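Local coordinates for DegV domain-containing protein spr0652 (Streptococcus pneumoniae, PDB 6CNG) that binds fatty acids, here linoleic acid, and probably presents them to a fatty acid kinase as a FakB-type carrier, at residues 41-46 / 151-156; 89-94 / 103-108; 122-127 / 131-136; 251-254 / 259-262; 266-269 / 275-278. All blocks are in the same frame, centred on the assembly; numbering follows the deposited sequence.

The five contacts form two groups, one on each sheet of the DegV fold. Contacts 1, 2 and 3 pack helices 143-157, 88-95 and 113-127 on the sheet that includes the parallel strands 23-28, 100-105 and 132-137; their centres lie about 11 to 18 Å apart. Contact 2 joins contact 3 by backbone hydrogen bonds from L103 to H134 and to I136, and touches contact 1 through L152 and V104. Along the chain, contacts 2 and 3 fall between the segments of contact 1. Contacts 4 and 5 follow, their centres about 10 Å apart, sharing helix 257-270 and the second sheet, with centres about 24 to 38 Å from the others'. Linoleic acid touches T107 of contact 2.

Contact 1 (41-46 / 151-156); sequences INTTFV and KLNDLI
This is a small buried helix-on-sheet contact, in which T43, at the start of strand 43-54, meets I156 near the end of helix 143-157. In the DegV fold the strand runs parallel to strand 23-28 in the first sheet, and the helix packs against the same sheet: L152 leans on I25, F102 and V104, while I156 also touches W23. The segments are far apart in sequence, so the contact brings an early strand up against a helix that follows the parallel strands.

T43 and I156 reach toward each other tip to tip, with the hydroxyl OG1 of T43 3.7 Å from the methyl CG2 of I156. The CD1 methyl of I156 is a little farther, 4.2 Å from the same OG1. This is van der Waals packing of a hydroxyl on methyl groups, and the oxygen finds its polar partner within its own segment: T43 OG1 donates to the carbonyl oxygen of I41 at 3.1 Å, standing above the carbonyl plane by 51°. The bond closes the turn at N42, whose backbone has positive phi (55°), just ahead of the strand.

N153 ties the helix to the loop before the strand, its OD1 accepting from the backbone N of A40 and its ND2 donating to the carbonyl of T38. The methyl of T43, anti to the backbone N, faces this amide, CG2 of T43 lying 4.3 Å from OD1 of N153.

Contact 2 (89-94 / 103-108); sequences DDYLRA and LVTITG
Y91 lays one face of its ring against L103, whose CD1 methyl sits over that face, 3.9 Å from ring atom CD1 and 4.1 Å from CE1. The second branch of the leucine shares the work: CD2 reaches within 4.1 Å of CE1, so both methyls touch the ring, CD1 over its face. The two side chains cross at about a right angle. L103 gets there with CG anti to its backbone N (chi1 -168°), which carries both methyls out from the strand toward helix 88-95.

Farther along the ring, the phenol oxygen meets the next residue on this side of the strand: Y91 OH is 4.0 Å from CG2 of T105, a packing contact. L103 and T105 alternate with V104, which turns to the other face of the sheet and packs on helix 143-157. This is the layered alpha/beta build of the DegV fold, with helices on both faces of the parallel strands.

Around this first shell, A117 of helix 113-127 touches both Y91 and L103, and S113 hydrogen-bonds to Y91 OH, tying the phenol end to the neighbouring helix. The hydroxyl of T105 turns along its own chain, OG1 donating to the carbonyl oxygen of I106 at 2.9 Å. Two residues beyond T105, T107 touches the bound linoleic acid and hydrogen-bonds through OG1 to the carbonyl of G217.

Contact 3 (122-127 / 131-136); sequences NIYLED and TKIHVI
L125 overlaps I133 with its CD2 methyl, 3.8 Å from the CD1 methyl of the isoleucine, the two side chains sliding past each other in opposite directions. Helix 113-127 and strand 132-137 are the second and third elements of a beta-alpha-beta unit begun by strand 100-105, and this contact packs the last turns of the helix on the start of the strand it leads into.

The CD1 of I133 serves two partners. Besides L125 it touches Y124, lying obliquely to the ring at 4.0 Å from CD2, and the tyrosine and isoleucine cross at about a right angle. The ring of Y124 is swung toward the strand with CG anti to its backbone N (chi1 -161°). T131 meets the ring one atom farther out, its OG1 at the ring edge near the plane, 4.0 Å from CE2, and its CG2 methyl at 4.1 Å from the same carbon. The hydroxyl also makes a weak hydrogen bond to the carbonyl of H128 in the connecting loop.

Other aromatic groups pack around the tyrosine: H128 stacks on its ring and F95 meets it edge to face, while L92 of helix 88-95 adds an aliphatic contact. Strand 132-137 is bonded on to strand 100-105, with I101 also touching T131 and I133. The closest approach is to the backbone just ahead of the strand, L125 CD2 lying 3.4 Å from the carbonyl oxygen of T131.

Contact 4 (251-254 / 259-262); sequences MAQR and CCQQ
C260, on the first turns of helix 257-270, loses the largest area in this buried contact, its side chain entering between M251 and Q253 of strand 247-253. The two elements open a beta-alpha-beta unit in the second sheet of the DegV fold, whose closing strand 275-280 lies beside strand 247-253. M251 and Q253 point to the helix, whereas A252 between them faces the other way.

M251 contributes the next largest area. Extended beyond CG (chi2 179°), its chain carries SD past the sheet to the helix, 3.8 Å from C260 CB. The same sulfur is 3.8 Å from the carbonyl oxygen of C260, and the terminal CE methyl is 4.1 Å from that oxygen. The thioether therefore lies against both side chain and backbone of the helix residue. L263 of the helix and L294 and M296 of strand 294-300 also touch the methionine.

Q253 meets the sulfur end of the cysteine with its aliphatic part. Its CG sits between the backbone N and the carbonyl carbon, and the chain bends at chi2 (83°), which takes the amide away from the sulfur. The polar end serves the loop before the helix, where OE1 accepts a hydrogen bond from the backbone N of N256. I278 and L294, from neighbouring strands, also touch C260. The cysteine sulfur rests evenly on the base of the glutamine, with C260 SG 3.7 Å from both CB and CG of Q253.

Contact 5 (266-269 / 275-278); sequences RIRE and DIKI
Apolar packing carries this contact, and it converges on one methyl group: CD1 of I276 meets both I267 and R268 of helix 257-270. The CG2 branch of I267 lies 4.1 Å from I276 CD1, and the aliphatic CG of R268 is 4.0 Å from the same methyl. In both pairs the side chains run obliquely to one another. I276 extends from strand 275-280 with chi2 at 172°, which projects CD1 outward to the helix and makes it the leading atom of the side chain. I267, the more deeply buried of the two helix partners, also packs on I249 and M251 of strand 247-253 and on L239 of helix 228-242, so one isoleucine spans two strands and a second helix.

The polar interactions lie to the side of this packing, and mostly stay within the helix or the strand. R268 gives the contact only its hydrocarbon base; its chain bends at chi3 (-93°), and the guanidinium group turns back along its own helix, where NH2 forms a salt bridge with E265 and NE hydrogen-bonds to S264 OG. On the strand, D275 points away from the helix and makes a long salt bridge with K277, OD1 to NZ 3.7 Å, while E150 of helix 143-157 gives the lysine a second carboxylate partner.

Backbone bonds set the strand in place: D275 and K277 pair with I249, and K277 also with M251. Strand 275-280 runs parallel to strand 247-253 at the border of the sheet within this chain, and helix 257-270 packs across them both, the classic form of a beta-alpha-beta unit.

Contact 1 (41-46 / 151-156)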
# COMPACT_ATOMS: atom_id res chain seq x y z
N ILE A 41 -13.90 0.07 -18.72
CA ILE A 41 -14.99 0.90 -19.18
C ILE A 41 -15.96 1.08 -18.04
O ILE A 41 -16.09 0.21 -17.18
CB ILE A 41 -15.65 0.27 -20.41
CG1 ILE A 41 -14.63 0.21 -21.54
CG2 ILE A 41 -16.84 1.05 -20.82
CD1 ILE A 41 -15.07 -0.55 -22.71
N ASN A 42 -16.60 2.23 -17.99
CA ASN A 42 -17.55 2.56 -16.94
C ASN A 42 -16.95 2.42 -15.56
O ASN A 42 -17.67 2.15 -14.61
CB ASN A 42 -18.82 1.71 -17.01
CG ASN A 42 -19.54 1.83 -18.34
OD1 ASN A 42 -19.34 2.77 -19.08
ND2 ASN A 42 -20.38 0.88 -18.63
N THR A 43 -15.64 2.59 -15.43
CA THR A 43 -14.97 2.51 -14.14
C THR A 43 -14.12 3.74 -13.88
O THR A 43 -13.38 4.20 -14.75
CB THR A 43 -14.09 1.26 -14.04
OG1 THR A 43 -14.85 0.10 -14.39
CG2 THR A 43 -13.57 1.10 -12.62
N THR A 44 -14.22 4.23 -12.66
CA THR A 44 -13.45 5.37 -12.18
C THR A 44 -12.70 5.01 -10.91
O THR A 44 -13.22 4.30 -10.05
CB THR A 44 -14.39 6.53 -11.93
OG1 THR A 44 -14.96 6.90 -13.18
CG2 THR A 44 -13.67 7.72 -11.36
N PHE A 45 -11.47 5.48 -10.81
CA PHE A 45 -10.62 5.28 -9.64
C PHE A 45 -10.55 6.56 -8.81
O PHE A 45 -10.42 7.65 -9.36
CB PHE A 45 -9.21 4.95 -10.08
CG PHE A 45 -8.24 4.85 -8.96
CD1 PHE A 45 -8.25 3.77 -8.10
CD2 PHE A 45 -7.31 5.84 -8.77
CE1 PHE A 45 -7.35 3.69 -7.08
CE2 PHE A 45 -6.40 5.77 -7.77
CZ PHE A 45 -6.41 4.68 -6.92
N VAL A 46 -10.62 6.41 -7.49
CA VAL A 46 -10.53 7.54 -6.58
C VAL A 46 -9.63 7.15 -5.44
O VAL A 46 -9.84 6.10 -4.83
CB VAL A 46 -11.91 7.94 -6.02
CG1 VAL A 46 -11.79 9.09 -5.04
CG2 VAL A 46 -12.84 8.31 -7.12
N LYS A 151 -5.88 -5.61 -9.99
CA LYS A 151 -6.64 -6.81 -10.24
C LYS A 151 -8.13 -6.52 -10.28
O LYS A 151 -8.85 -7.07 -11.10
CB LYS A 151 -6.34 -7.84 -9.18
CG LYS A 151 -7.11 -9.13 -9.39
CD LYS A 151 -6.89 -9.79 -10.73
CE LYS A 151 -5.45 -10.06 -11.00
NZ LYS A 151 -5.22 -11.11 -12.04
N LEU A 152 -8.62 -5.69 -9.39
CA LEU A 152 -10.02 -5.35 -9.48
C LEU A 152 -10.34 -4.80 -10.86
O LEU A 152 -11.34 -5.19 -11.49
CB LEU A 152 -10.36 -4.34 -8.41
CG LEU A 152 -10.35 -4.81 -6.98
CD1 LEU A 152 -10.49 -3.68 -6.03
CD2 LEU A 152 -11.50 -5.77 -6.77
N ASN A 153 -9.48 -3.93 -11.37
CA ASN A 153 -9.67 -3.37 -12.70
C ASN A 153 -9.63 -4.44 -13.76
O ASN A 153 -10.46 -4.47 -14.66
CB ASN A 153 -8.59 -2.32 -12.97
CG ASN A 153 -8.94 -1.43 -14.15
OD1 ASN A 153 -9.98 -0.78 -14.15
ND2 ASN A 153 -8.07 -1.40 -15.16
N ASP A 154 -8.63 -5.31 -13.69
CA ASP A 154 -8.59 -6.47 -14.56
C ASP A 154 -9.93 -7.19 -14.57
O ASP A 154 -10.53 -7.41 -15.62
CB ASP A 154 -7.51 -7.43 -14.06
CG ASP A 154 -6.10 -7.01 -14.41
OD1 ASP A 154 -5.88 -5.95 -15.04
OD2 ASP A 154 -5.20 -7.78 -14.02
N LEU A 155 -10.41 -7.58 -13.38
CA LEU A 155 -11.62 -8.39 -13.27
C LEU A 155 -12.82 -7.69 -13.89
O LEU A 155 -13.67 -8.35 -14.47
CB LEU A 155 -11.93 -8.75 -11.82
CG LEU A 155 -10.81 -9.44 -11.04
CD1 LEU A 155 -11.05 -9.33 -9.59
CD2 LEU A 155 -10.65 -10.86 -11.44
N ILE A 156 -12.92 -6.36 -13.74
CA ILE A 156 -14.05 -5.66 -14.33
C ILE A 156 -13.93 -5.62 -15.84
O ILE A 156 -14.92 -5.83 -16.56
CB ILE A 156 -14.19 -4.25 -13.76
CG1 ILE A 156 -14.49 -4.29 -12.28
CG2 ILE A 156 -15.30 -3.58 -14.45
CD1 ILE A 156 -14.34 -2.95 -11.56

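Contact 2 (89-94 / 103-108)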
# COMPACT_ATOMS: atom_id res chain seq x y z
N ASP A 89 -17.00 10.46 6.29
CA ASP A 89 -17.55 11.39 5.33
C ASP A 89 -16.69 11.48 4.09
O ASP A 89 -17.21 11.62 2.98
CB ASP A 89 -17.64 12.75 5.99
CG ASP A 89 -18.25 13.75 5.11
OD1 ASP A 89 -19.43 13.56 4.76
OD2 ASP A 89 -17.55 14.71 4.73
N ASP A 90 -15.38 11.41 4.24
CA ASP A 90 -14.50 11.39 3.08
C ASP A 90 -14.81 10.20 2.19
O ASP A 90 -14.77 10.30 0.96
CB ASP A 90 -13.05 11.31 3.55
CG ASP A 90 -12.62 12.53 4.34
OD1 ASP A 90 -13.42 13.47 4.46
OD2 ASP A 90 -11.49 12.54 4.86
N TYR A 91 -15.15 9.06 2.79
CA TYR A 91 -15.53 7.89 2.01
C TYR A 91 -16.89 8.09 1.37
O TYR A 91 -17.09 7.77 0.19
CB TYR A 91 -15.49 6.65 2.93
CG TYR A 91 -14.09 6.12 3.17
CD1 TYR A 91 -13.25 5.86 2.12
CD2 TYR A 91 -13.60 5.89 4.45
CE1 TYR A 91 -11.99 5.40 2.31
CE2 TYR A 91 -12.33 5.41 4.65
CZ TYR A 91 -11.53 5.18 3.57
OH TYR A 91 -10.25 4.71 3.69
N LEU A 92 -17.84 8.68 2.09
CA LEU A 92 -19.17 8.90 1.53
C LEU A 92 -19.12 9.76 0.28
O LEU A 92 -19.83 9.47 -0.70
CB LEU A 92 -20.07 9.60 2.56
CG LEU A 92 -20.52 8.85 3.78
CD1 LEU A 92 -21.29 9.82 4.66
CD2 LEU A 92 -21.35 7.67 3.41
N ARG A 93 -18.33 10.82 0.29
CA ARG A 93 -18.16 11.65 -0.89
C ARG A 93 -17.70 10.83 -2.08
O ARG A 93 -18.15 11.04 -3.21
CB ARG A 93 -17.09 12.71 -0.63
CG ARG A 93 -17.47 13.86 0.24
CD ARG A 93 -16.60 15.09 -0.10
NE ARG A 93 -15.27 14.77 -0.64
CZ ARG A 93 -14.92 14.82 -1.93
NH1 ARG A 93 -15.79 15.18 -2.87
NH2 ARG A 93 -13.68 14.51 -2.28
N ALA A 94 -16.74 9.96 -1.85
CA ALA A 94 -16.14 9.19 -2.92
C ALA A 94 -17.10 8.19 -3.54
O ALA A 94 -16.90 7.79 -4.69
CB ALA A 94 -14.91 8.47 -2.37
N LEU A 103 -13.74 -0.95 -2.28
CA LEU A 103 -12.98 -0.04 -1.46
C LEU A 103 -11.89 -0.86 -0.80
O LEU A 103 -12.17 -1.76 -0.02
CB LEU A 103 -13.90 0.62 -0.43
CG LEU A 103 -13.39 1.81 0.36
CD1 LEU A 103 -14.47 2.26 1.31
CD2 LEU A 103 -12.10 1.52 1.10
N VAL A 104 -10.65 -0.56 -1.14
CA VAL A 104 -9.50 -1.22 -0.55
C VAL A 104 -8.84 -0.23 0.39
O VAL A 104 -8.46 0.87 -0.03
CB VAL A 104 -8.50 -1.67 -1.63
CG1 VAL A 104 -7.40 -2.52 -1.03
CG2 VAL A 104 -9.22 -2.40 -2.71
N THR A 105 -8.69 -0.61 1.64
CA THR A 105 -7.97 0.17 2.60
C THR A 105 -6.63 -0.46 2.95
O THR A 105 -6.39 -1.65 2.80
CB THR A 105 -8.76 0.35 3.90
OG1 THR A 105 -8.75 -0.87 4.64
CG2 THR A 105 -10.16 0.75 3.59
N ILE A 106 -5.74 0.40 3.42
CA ILE A 106 -4.56 -0.04 4.10
C ILE A 106 -4.97 -0.86 5.33
O ILE A 106 -6.11 -0.79 5.82
CB ILE A 106 -3.83 1.26 4.47
CG1 ILE A 106 -2.32 1.04 4.59
CG2 ILE A 106 -4.49 1.92 5.71
CD1 ILE A 106 -1.49 2.31 4.83
N THR A 107 -4.03 -1.67 5.81
CA THR A 107 -4.26 -2.55 6.94
C THR A 107 -5.12 -1.90 8.02
O THR A 107 -4.76 -0.85 8.56
CB THR A 107 -2.95 -2.99 7.57
OG1 THR A 107 -3.22 -3.55 8.86
CG2 THR A 107 -1.97 -1.85 7.69
N GLY A 108 -6.23 -2.53 8.33
CA GLY A 108 -7.08 -2.03 9.38
C GLY A 108 -6.57 -2.29 10.77
O GLY A 108 -7.25 -1.96 11.74

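Contact 3 (122-127 / 131-136)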
# COMPACT_ATOMS: atom_id res chain seq x y z
N ASN A 122 -22.03 1.18 5.50
CA ASN A 122 -23.31 0.98 6.14
C ASN A 122 -24.16 2.23 6.12
O ASN A 122 -25.39 2.14 6.02
CB ASN A 122 -23.08 0.48 7.57
CG ASN A 122 -22.52 -0.93 7.60
OD1 ASN A 122 -22.80 -1.74 6.72
ND2 ASN A 122 -21.73 -1.22 8.61
N ILE A 123 -23.54 3.41 6.18
CA ILE A 123 -24.28 4.67 6.15
C ILE A 123 -24.81 4.93 4.76
O ILE A 123 -25.96 5.33 4.59
CB ILE A 123 -23.39 5.82 6.62
CG1 ILE A 123 -23.04 5.72 8.11
CG2 ILE A 123 -24.06 7.16 6.33
CD1 ILE A 123 -24.24 5.90 9.05
N TYR A 124 -23.99 4.71 3.75
CA TYR A 124 -24.43 5.01 2.40
C TYR A 124 -25.62 4.15 2.01
O TYR A 124 -26.58 4.64 1.41
CB TYR A 124 -23.29 4.79 1.42
CG TYR A 124 -23.45 5.48 0.07
CD1 TYR A 124 -23.17 6.82 -0.09
CD2 TYR A 124 -23.82 4.76 -1.03
CE1 TYR A 124 -23.28 7.43 -1.33
CE2 TYR A 124 -23.94 5.35 -2.25
CZ TYR A 124 -23.65 6.67 -2.40
OH TYR A 124 -23.79 7.24 -3.63
N LEU A 125 -25.56 2.85 2.31
CA LEU A 125 -26.62 1.93 1.93
C LEU A 125 -27.93 2.21 2.65
O LEU A 125 -28.95 1.65 2.28
CB LEU A 125 -26.22 0.48 2.20
CG LEU A 125 -25.05 -0.02 1.36
CD1 LEU A 125 -24.83 -1.50 1.56
CD2 LEU A 125 -25.28 0.28 -0.06
N GLU A 126 -27.91 3.04 3.67
CA GLU A 126 -29.17 3.55 4.20
C GLU A 126 -29.73 4.63 3.29
O GLU A 126 -30.94 4.71 3.09
CB GLU A 126 -28.92 4.09 5.61
CG GLU A 126 -30.06 3.91 6.56
CD GLU A 126 -29.71 4.42 7.94
OE1 GLU A 126 -30.62 4.99 8.61
OE2 GLU A 126 -28.52 4.25 8.34
N ASP A 127 -28.84 5.44 2.71
CA ASP A 127 -29.23 6.57 1.87
C ASP A 127 -29.50 6.15 0.44
O ASP A 127 -30.42 6.68 -0.19
CB ASP A 127 -28.15 7.65 1.93
CG ASP A 127 -28.13 8.40 3.26
OD1 ASP A 127 -29.21 8.59 3.88
OD2 ASP A 127 -27.03 8.80 3.70
N THR A 131 -27.29 0.14 -4.45
CA THR A 131 -25.85 0.23 -4.59
C THR A 131 -25.20 -0.99 -3.95
O THR A 131 -25.68 -1.50 -2.93
CB THR A 131 -25.32 1.51 -3.90
OG1 THR A 131 -25.96 2.67 -4.46
CG2 THR A 131 -23.80 1.64 -4.05
N LYS A 132 -24.12 -1.46 -4.56
CA LYS A 132 -23.35 -2.57 -4.03
C LYS A 132 -21.95 -2.09 -3.68
O LYS A 132 -21.31 -1.39 -4.48
CB LYS A 132 -23.26 -3.72 -5.02
CG LYS A 132 -24.60 -4.34 -5.35
CD LYS A 132 -24.46 -5.35 -6.48
CE LYS A 132 -25.68 -6.23 -6.62
NZ LYS A 132 -25.56 -7.09 -7.81
N ILE A 133 -21.47 -2.47 -2.50
CA ILE A 133 -20.19 -1.99 -1.97
C ILE A 133 -19.50 -3.15 -1.28
O ILE A 133 -20.10 -3.85 -0.46
CB ILE A 133 -20.38 -0.80 -1.00
CG1 ILE A 133 -21.09 0.38 -1.65
CG2 ILE A 133 -19.05 -0.34 -0.51
CD1 ILE A 133 -21.73 1.33 -0.68
N HIS A 134 -18.23 -3.36 -1.62
CA HIS A 134 -17.40 -4.37 -0.98
C HIS A 134 -16.14 -3.71 -0.46
O HIS A 134 -15.34 -3.18 -1.24
CB HIS A 134 -17.04 -5.46 -1.97
CG HIS A 134 -16.20 -6.56 -1.39
ND1 HIS A 134 -16.71 -7.50 -0.53
CD2 HIS A 134 -14.90 -6.88 -1.59
CE1 HIS A 134 -15.75 -8.35 -0.20
NE2 HIS A 134 -14.65 -8.00 -0.83
N VAL A 135 -15.95 -3.77 0.86
CA VAL A 135 -14.80 -3.19 1.54
C VAL A 135 -13.77 -4.28 1.77
O VAL A 135 -14.07 -5.32 2.36
CB VAL A 135 -15.20 -2.56 2.88
CG1 VAL A 135 -14.02 -1.86 3.49
CG2 VAL A 135 -16.37 -1.61 2.73
N ILE A 136 -12.56 -4.01 1.33
CA ILE A 136 -11.46 -4.94 1.42
C ILE A 136 -10.47 -4.31 2.36
O ILE A 136 -9.93 -3.24 2.07
CB ILE A 136 -10.83 -5.17 0.04
CG1 ILE A 136 -11.91 -5.75 -0.89
CG2 ILE A 136 -9.65 -6.04 0.16
CD1 ILE A 136 -11.54 -5.76 -2.35

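Contact 4 (251-254 / 259-262)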
# COMPACT_ATOMS: atom_id res chain seq x y z
N MET A 251 6.79 -2.71 -6.93
CA MET A 251 7.74 -2.16 -5.97
C MET A 251 7.44 -0.67 -5.77
O MET A 251 7.79 0.15 -6.61
CB MET A 251 9.17 -2.31 -6.48
CG MET A 251 9.67 -3.71 -6.71
SD MET A 251 11.34 -3.74 -7.35
CE MET A 251 11.58 -5.46 -7.70
N ALA A 252 6.81 -0.34 -4.66
CA ALA A 252 6.67 1.05 -4.23
C ALA A 252 7.90 1.46 -3.43
O ALA A 252 8.21 0.84 -2.42
CB ALA A 252 5.41 1.20 -3.38
N GLN A 253 8.58 2.52 -3.85
CA GLN A 253 9.84 2.89 -3.25
C GLN A 253 9.93 4.40 -3.02
O GLN A 253 9.30 5.19 -3.71
CB GLN A 253 11.02 2.44 -4.12
CG GLN A 253 10.94 2.86 -5.55
CD GLN A 253 11.45 4.26 -5.77
OE1 GLN A 253 12.34 4.71 -5.09
NE2 GLN A 253 10.87 4.96 -6.74
N ARG A 254 10.74 4.76 -2.01
CA ARG A 254 11.06 6.15 -1.68
C ARG A 254 12.55 6.34 -1.89
O ARG A 254 13.35 5.95 -1.04
CB ARG A 254 10.68 6.47 -0.25
CG ARG A 254 11.02 7.88 0.16
CD ARG A 254 10.35 8.90 -0.72
NE ARG A 254 10.82 10.24 -0.43
CZ ARG A 254 10.53 11.29 -1.18
NH1 ARG A 254 9.77 11.17 -2.26
NH2 ARG A 254 11.03 12.46 -0.85
N CYS A 259 18.18 0.41 -6.03
CA CYS A 259 18.06 -0.91 -5.42
C CYS A 259 16.90 -1.67 -6.03
O CYS A 259 16.95 -2.90 -6.14
CB CYS A 259 17.91 -0.80 -3.90
SG CYS A 259 19.49 -0.53 -3.05
N CYS A 260 15.89 -0.95 -6.49
CA CYS A 260 14.78 -1.58 -7.18
C CYS A 260 15.16 -2.07 -8.58
O CYS A 260 14.70 -3.13 -8.99
CB CYS A 260 13.60 -0.64 -7.24
SG CYS A 260 12.80 -0.38 -5.67
N GLN A 261 15.98 -1.31 -9.34
CA GLN A 261 16.40 -1.80 -10.64
C GLN A 261 17.31 -3.02 -10.52
O GLN A 261 17.22 -3.93 -11.34
CB GLN A 261 17.00 -0.68 -11.50
CG GLN A 261 17.59 -1.11 -12.88
CD GLN A 261 16.58 -1.76 -13.89
OE1 GLN A 261 15.37 -1.69 -13.72
NE2 GLN A 261 17.11 -2.39 -14.93
N GLN A 262 18.16 -3.08 -9.49
CA GLN A 262 19.08 -4.20 -9.37
C GLN A 262 18.37 -5.45 -8.90
O GLN A 262 18.73 -6.56 -9.31
CB GLN A 262 20.22 -3.86 -8.42
CG GLN A 262 21.09 -2.64 -8.84
CD GLN A 262 22.41 -3.02 -9.51
OE1 GLN A 262 22.79 -4.19 -9.55
NE2 GLN A 262 23.13 -2.02 -10.02

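Contact 5 (266-269 / 275-278)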
# COMPACT_ATOMS: atom_id res chain seq x y z
N ARG A 266 17.73 -9.03 -11.20
CA ARG A 266 17.97 -10.35 -10.62
C ARG A 266 16.74 -11.23 -10.73
O ARG A 266 16.85 -12.42 -11.02
CB ARG A 266 18.32 -10.23 -9.13
CG ARG A 266 19.74 -10.47 -8.78
CD ARG A 266 19.89 -11.34 -7.55
NE ARG A 266 19.97 -12.76 -7.90
CZ ARG A 266 20.41 -13.71 -7.09
NH1 ARG A 266 20.82 -13.39 -5.87
NH2 ARG A 266 20.45 -14.98 -7.52
N ILE A 267 15.58 -10.66 -10.44
CA ILE A 267 14.35 -11.43 -10.53
C ILE A 267 14.07 -11.81 -11.96
O ILE A 267 13.61 -12.92 -12.24
CB ILE A 267 13.19 -10.61 -9.95
CG1 ILE A 267 13.44 -10.41 -8.47
CG2 ILE A 267 11.89 -11.33 -10.23
CD1 ILE A 267 12.49 -9.37 -7.80
N ARG A 268 14.32 -10.89 -12.90
CA ARG A 268 14.07 -11.20 -14.30
C ARG A 268 15.09 -12.18 -14.82
O ARG A 268 14.78 -12.97 -15.71
CB ARG A 268 14.11 -9.95 -15.15
CG ARG A 268 12.87 -9.08 -14.99
CD ARG A 268 12.78 -7.97 -16.05
NE ARG A 268 13.36 -6.73 -15.57
CZ ARG A 268 14.54 -6.25 -15.95
NH1 ARG A 268 15.28 -6.89 -16.84
NH2 ARG A 268 14.95 -5.10 -15.42
N GLU A 269 16.30 -12.14 -14.30
CA GLU A 269 17.29 -13.13 -14.68
C GLU A 269 16.85 -14.52 -14.27
O GLU A 269 16.99 -15.48 -15.05
CB GLU A 269 18.64 -12.75 -14.09
CG GLU A 269 19.23 -11.59 -14.84
CD GLU A 269 20.37 -10.93 -14.13
OE1 GLU A 269 20.71 -11.29 -13.01
OE2 GLU A 269 20.93 -9.99 -14.71
N ASP A 275 6.64 -9.69 -14.47
CA ASP A 275 5.96 -8.48 -14.86
C ASP A 275 6.12 -7.57 -13.65
O ASP A 275 5.39 -7.68 -12.66
CB ASP A 275 4.50 -8.79 -15.18
CG ASP A 275 3.66 -7.54 -15.46
OD1 ASP A 275 4.21 -6.41 -15.45
OD2 ASP A 275 2.44 -7.70 -15.70
N ILE A 276 7.11 -6.70 -13.71
CA ILE A 276 7.46 -5.85 -12.59
C ILE A 276 7.19 -4.40 -12.95
O ILE A 276 7.51 -3.95 -14.05
CB ILE A 276 8.95 -6.04 -12.25
CG1 ILE A 276 9.25 -7.51 -12.00
CG2 ILE A 276 9.34 -5.19 -11.04
CD1 ILE A 276 10.72 -7.77 -11.85
N LYS A 277 6.58 -3.68 -12.00
CA LYS A 277 6.40 -2.24 -12.01
C LYS A 277 7.12 -1.63 -10.81
O LYS A 277 7.18 -2.22 -9.74
CB LYS A 277 4.91 -1.88 -11.93
CG LYS A 277 3.99 -2.52 -12.97
CD LYS A 277 2.49 -2.40 -12.56
CE LYS A 277 1.58 -3.44 -13.25
NZ LYS A 277 1.91 -4.89 -12.97
N ILE A 278 7.68 -0.44 -11.00
CA ILE A 278 8.30 0.31 -9.92
C ILE A 278 7.54 1.63 -9.82
O ILE A 278 7.42 2.35 -10.83
CB ILE A 278 9.80 0.54 -10.17
CG1 ILE A 278 10.50 -0.76 -10.54
CG2 ILE A 278 10.47 1.19 -8.97
CD1 ILE A 278 11.93 -0.56 -11.05